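Putative sulfurtransferase DsrE (Allochromatium vinosum, PDB 2HY5) is of unknown function but could take part in the oxidation of intracellular sulfur, probably as a sulfurtransferase that carries persulfide sulfur. Local coordinates at residues A[38-49]-A[101-112]. Residues are numbered along the deposited sequence; the frame is centred on the assembly and turned at random.
Sequences FFYHDGVNNSTR and TNIHPKFRISGL
F38, near the end of strand 33-39, approaches CD1 of L112 with CZ of its ring. F39 meets F107 obliquely, planes at 55°. Y40, just after the strand, receives the same L112 methyl over one face: CD1 lies 3.8 Å from the Y40 ring centroid, a CH-pi contact. Y40 also packs beside C78, by similarity the persulfide-forming cysteine, and its OH bonds E24 O of the DsrF chain. Beyond the 3-10 segment 42-46, S47 packs on the face of F107, its CA over the ring centre in a CH-pi contact, 6° off the normal, while CB covers CD2 at 3.5 Å. OG of S47, set between its backbone N and carbonyl carbon (chi1 68°), bonds V44 O at 2.7 Å. A single beta bridge pairs T48 with I103, carried by H104 N to S47 O (2.7 Å) and R49 N to N102 O (2.8 Å). R49, extended from CG to NE, directs NH1 to I103 O (3.0 Å), and NH1 and NH2 both grip T101 OG1, each at 3.2 Å with the oxygen near the guanidinium plane. NH2 also forms a salt bridge with D99 of the second DsrE subunit. A methionine here would probably deprive I103 O and T101 OG1 of these donors and leave that aspartate without its mate. The chemistry thus divides: apolar packing beside the C78 site, and a polar backbone bridge whose arginine ties the fold to the subunit interface.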
loop_
_atom_site.group_PDB
_atom_site.type_symbol
_atom_site.label_atom_id
_atom_site.label_comp_id
_atom_site.label_asym_id
_atom_site.label_seq_id
_atom_site.Cartn_x
_atom_site.Cartn_y
_atom_site.Cartn_z
ATOM N N PHE A 38 5.461 -18.289 4.960
ATOM C CA PHE A 38 6.202 -17.308 5.732
ATOM C C PHE A 38 5.574 -15.921 5.682
ATOM O O PHE A 38 5.332 -15.381 4.606
ATOM C CB PHE A 38 7.644 -17.253 5.223
ATOM C CG PHE A 38 8.576 -16.512 6.129
ATOM C CD1 PHE A 38 8.657 -15.124 6.088
ATOM C CD2 PHE A 38 9.354 -17.202 7.053
ATOM C CE1 PHE A 38 9.499 -14.433 6.955
ATOM C CE2 PHE A 38 10.201 -16.525 7.926
ATOM C CZ PHE A 38 10.274 -15.136 7.879
ATOM N N PHE A 39 5.300 -15.361 6.856
ATOM C CA PHE A 39 4.704 -14.034 6.942
ATOM C C PHE A 39 5.770 -13.006 7.286
ATOM O O PHE A 39 6.467 -13.129 8.295
ATOM C CB PHE A 39 3.582 -14.020 7.985
ATOM C CG PHE A 39 2.462 -14.973 7.677
ATOM C CD1 PHE A 39 2.523 -16.299 8.091
ATOM C CD2 PHE A 39 1.364 -14.555 6.941
ATOM C CE1 PHE A 39 1.496 -17.194 7.779
ATOM C CE2 PHE A 39 0.335 -15.439 6.626
ATOM C CZ PHE A 39 0.404 -16.761 7.044
ATOM N N TYR A 40 5.894 -11.993 6.431
ATOM C CA TYR A 40 6.890 -10.940 6.606
ATOM C C TYR A 40 6.224 -9.566 6.492
ATOM O O TYR A 40 5.085 -9.468 6.042
ATOM C CB TYR A 40 7.988 -11.089 5.547
ATOM C CG TYR A 40 9.251 -10.325 5.854
ATOM C CD1 TYR A 40 9.779 -10.306 7.148
ATOM C CD2 TYR A 40 9.938 -9.638 4.853
ATOM C CE1 TYR A 40 10.955 -9.624 7.436
ATOM C CE2 TYR A 40 11.120 -8.954 5.133
ATOM C CZ TYR A 40 11.622 -8.950 6.425
ATOM O OH TYR A 40 12.790 -8.280 6.718
ATOM N N HIS A 41 6.936 -8.512 6.884
ATOM C CA HIS A 41 6.378 -7.154 6.855
ATOM C C HIS A 41 5.057 -7.191 7.637
ATOM O O HIS A 41 4.941 -7.920 8.621
ATOM C CB HIS A 41 6.106 -6.693 5.415
ATOM C CG HIS A 41 7.298 -6.756 4.508
ATOM N ND1 HIS A 41 8.457 -6.046 4.739
ATOM C CD2 HIS A 41 7.491 -7.414 3.339
ATOM C CE1 HIS A 41 9.309 -6.261 3.754
ATOM N NE2 HIS A 41 8.747 -7.088 2.890
ATOM N N ASP A 42 4.064 -6.417 7.201
ATOM C CA ASP A 42 2.759 -6.404 7.867
ATOM C C ASP A 42 2.093 -7.776 7.800
ATOM O O ASP A 42 1.071 -8.015 8.442
ATOM C CB ASP A 42 1.836 -5.362 7.228
ATOM C CG ASP A 42 1.933 -4.003 7.895
ATOM O OD1 ASP A 42 2.749 -3.849 8.830
ATOM O OD2 ASP A 42 1.187 -3.088 7.481
ATOM N N GLY A 43 2.678 -8.675 7.015
ATOM C CA GLY A 43 2.139 -10.016 6.895
ATOM C C GLY A 43 2.085 -10.720 8.238
ATOM O O GLY A 43 1.251 -11.599 8.447
ATOM N N VAL A 44 2.965 -10.341 9.157
ATOM C CA VAL A 44 2.974 -10.980 10.470
ATOM C C VAL A 44 1.644 -10.806 11.206
ATOM O O VAL A 44 1.315 -11.592 12.098
ATOM C CB VAL A 44 4.122 -10.434 11.364
ATOM C CG1 VAL A 44 5.468 -10.690 10.690
ATOM C CG2 VAL A 44 3.922 -8.947 11.623
ATOM N N ASN A 45 0.868 -9.796 10.820
ATOM C CA ASN A 45 -0.408 -9.535 11.474
ATOM C C ASN A 45 -1.491 -10.576 11.164
ATOM O O ASN A 45 -2.601 -10.509 11.698
ATOM C CB ASN A 45 -0.888 -8.120 11.121
ATOM C CG ASN A 45 -0.018 -7.032 11.755
ATOM O OD1 ASN A 45 0.032 -5.897 11.273
ATOM N ND2 ASN A 45 0.662 -7.375 12.844
ATOM N N ASN A 46 -1.164 -11.542 10.307
ATOM C CA ASN A 46 -2.102 -12.609 9.967
ATOM C C ASN A 46 -2.051 -13.693 11.035
ATOM O O ASN A 46 -2.773 -14.685 10.949
ATOM C CB ASN A 46 -1.724 -13.263 8.639
ATOM C CG ASN A 46 -2.130 -12.437 7.450
ATOM O OD1 ASN A 46 -3.308 -12.366 7.108
ATOM N ND2 ASN A 46 -1.156 -11.801 6.813
ATOM N N SER A 47 -1.206 -13.496 12.041
ATOM C CA SER A 47 -1.039 -14.509 13.076
ATOM C C SER A 47 -1.617 -14.190 14.449
ATOM O O SER A 47 -1.419 -14.958 15.390
ATOM C CB SER A 47 0.444 -14.836 13.237
ATOM O OG SER A 47 1.155 -13.739 13.780
ATOM N N THR A 48 -2.321 -13.072 14.579
ATOM C CA THR A 48 -2.899 -12.717 15.871
ATOM C C THR A 48 -4.218 -13.442 16.112
ATOM O O THR A 48 -5.018 -13.608 15.196
ATOM C CB THR A 48 -3.139 -11.194 15.990
ATOM O OG1 THR A 48 -3.876 -10.924 17.189
ATOM C CG2 THR A 48 -3.911 -10.672 14.794
ATOM N N ARG A 49 -4.439 -13.862 17.354
ATOM C CA ARG A 49 -5.662 -14.574 17.725
ATOM C C ARG A 49 -6.711 -13.611 18.274
ATOM O O ARG A 49 -7.793 -14.029 18.674
ATOM C CB ARG A 49 -5.358 -15.633 18.793
ATOM C CG ARG A 49 -4.964 -15.065 20.164
ATOM C CD ARG A 49 -4.797 -16.183 21.209
ATOM N NE ARG A 49 -4.611 -15.665 22.566
ATOM C CZ ARG A 49 -3.439 -15.295 23.076
ATOM N NH1 ARG A 49 -2.334 -15.387 22.346
ATOM N NH2 ARG A 49 -3.369 -14.830 24.322
ATOM N N THR A 101 0.153 -11.979 25.505
ATOM C CA THR A 101 0.566 -12.524 24.210
ATOM C C THR A 101 -0.637 -12.411 23.280
ATOM O O THR A 101 -1.771 -12.278 23.739
ATOM C CB THR A 101 0.946 -14.021 24.289
ATOM O OG1 THR A 101 -0.217 -14.785 24.628
ATOM C CG2 THR A 101 2.023 -14.256 25.331
ATOM N N ASN A 102 -0.405 -12.461 21.973
ATOM C CA ASN A 102 -1.521 -12.374 21.043
ATOM C C ASN A 102 -1.398 -13.316 19.853
ATOM O O ASN A 102 -2.279 -13.364 19.003
ATOM C CB ASN A 102 -1.691 -10.931 20.554
ATOM C CG ASN A 102 -0.520 -10.455 19.725
ATOM O OD1 ASN A 102 0.573 -11.011 19.805
ATOM N ND2 ASN A 102 -0.739 -9.414 18.930
ATOM N N ILE A 103 -0.326 -14.092 19.798
ATOM C CA ILE A 103 -0.172 -14.998 18.668
ATOM C C ILE A 103 -1.174 -16.151 18.697
ATOM O O ILE A 103 -1.589 -16.615 19.763
ATOM C CB ILE A 103 1.254 -15.583 18.597
ATOM C CG1 ILE A 103 1.501 -16.138 17.193
ATOM C CG2 ILE A 103 1.432 -16.685 19.642
ATOM C CD1 ILE A 103 2.808 -16.868 17.051
ATOM N N HIS A 104 -1.590 -16.588 17.515
ATOM C CA HIS A 104 -2.510 -17.711 17.399
ATOM C C HIS A 104 -1.613 -18.946 17.554
ATOM O O HIS A 104 -0.558 -19.036 16.924
ATOM C CB HIS A 104 -3.191 -17.682 16.025
ATOM C CG HIS A 104 -4.237 -18.736 15.844
ATOM N ND1 HIS A 104 -3.936 -20.079 15.768
ATOM C CD2 HIS A 104 -5.586 -18.646 15.732
ATOM C CE1 HIS A 104 -5.051 -20.771 15.617
ATOM N NE2 HIS A 104 -6.067 -19.925 15.592
ATOM N N PRO A 105 -2.022 -19.914 18.393
ATOM C CA PRO A 105 -1.257 -21.139 18.648
ATOM C C PRO A 105 -0.798 -21.983 17.461
ATOM O O PRO A 105 0.122 -22.788 17.605
ATOM C CB PRO A 105 -2.160 -21.912 19.611
ATOM C CG PRO A 105 -3.531 -21.469 19.223
ATOM C CD PRO A 105 -3.339 -19.982 19.051
ATOM N N LYS A 106 -1.420 -21.807 16.301
ATOM C CA LYS A 106 -1.030 -22.572 15.118
ATOM C C LYS A 106 0.177 -21.975 14.390
ATOM O O LYS A 106 0.796 -22.632 13.548
ATOM C CB LYS A 106 -2.206 -22.686 14.143
ATOM C CG LYS A 106 -2.997 -23.978 14.278
ATOM C CD LYS A 106 -2.114 -25.184 13.968
ATOM C CE LYS A 106 -2.887 -26.486 14.080
ATOM N NZ LYS A 106 -3.482 -26.643 15.433
ATOM N N PHE A 107 0.510 -20.730 14.712
ATOM C CA PHE A 107 1.641 -20.059 14.081
ATOM C C PHE A 107 2.859 -20.079 14.999
ATOM O O PHE A 107 2.728 -20.153 16.220
ATOM C CB PHE A 107 1.303 -18.590 13.784
ATOM C CG PHE A 107 0.124 -18.392 12.869
ATOM C CD1 PHE A 107 -1.170 -18.670 13.298
ATOM C CD2 PHE A 107 0.309 -17.882 11.586
ATOM C CE1 PHE A 107 -2.260 -18.432 12.467
ATOM C CE2 PHE A 107 -0.772 -17.641 10.753
ATOM C CZ PHE A 107 -2.059 -17.918 11.191
ATOM N N ARG A 108 4.048 -20.007 14.412
ATOM C CA ARG A 108 5.263 -19.965 15.213
ATOM C C ARG A 108 6.114 -18.773 14.795
ATOM O O ARG A 108 6.158 -18.418 13.620
ATOM C CB ARG A 108 6.066 -21.269 15.080
ATOM C CG ARG A 108 6.755 -21.517 13.738
ATOM C CD ARG A 108 7.454 -22.890 13.754
ATOM N NE ARG A 108 8.119 -23.227 12.495
ATOM C CZ ARG A 108 9.369 -22.892 12.183
ATOM N NH1 ARG A 108 10.116 -22.208 13.038
ATOM N NH2 ARG A 108 9.875 -23.236 11.005
ATOM N N ILE A 109 6.753 -18.136 15.771
ATOM C CA ILE A 109 7.626 -16.994 15.511
ATOM C C ILE A 109 9.047 -17.512 15.358
ATOM O O ILE A 109 9.552 -18.222 16.225
ATOM C CB ILE A 109 7.584 -15.971 16.678
ATOM C CG1 ILE A 109 6.505 -14.918 16.427
ATOM C CG2 ILE A 109 8.924 -15.257 16.804
ATOM C CD1 ILE A 109 5.206 -15.460 15.944
ATOM N N SER A 110 9.694 -17.167 14.254
ATOM C CA SER A 110 11.054 -17.624 14.034
ATOM C C SER A 110 11.870 -16.632 13.216
ATOM O O SER A 110 11.375 -15.574 12.829
ATOM C CB SER A 110 11.042 -18.985 13.343
ATOM O OG SER A 110 12.325 -19.575 13.410
ATOM N N GLY A 111 13.122 -16.992 12.952
ATOM C CA GLY A 111 14.010 -16.125 12.197
ATOM C C GLY A 111 13.751 -16.028 10.706
ATOM O O GLY A 111 13.146 -16.910 10.092
ATOM N N LEU A 112 14.234 -14.935 10.123
ATOM C CA LEU A 112 14.077 -14.675 8.703
ATOM C C LEU A 112 14.785 -15.764 7.900
ATOM O O LEU A 112 14.458 -16.007 6.734
ATOM C CB LEU A 112 14.661 -13.295 8.377
ATOM C CG LEU A 112 14.245 -12.587 7.087
ATOM C CD1 LEU A 112 12.731 -12.579 6.957
ATOM C CD2 LEU A 112 14.787 -11.155 7.107
HETATM O O HOH W 1 -3.289 -8.449 17.772
#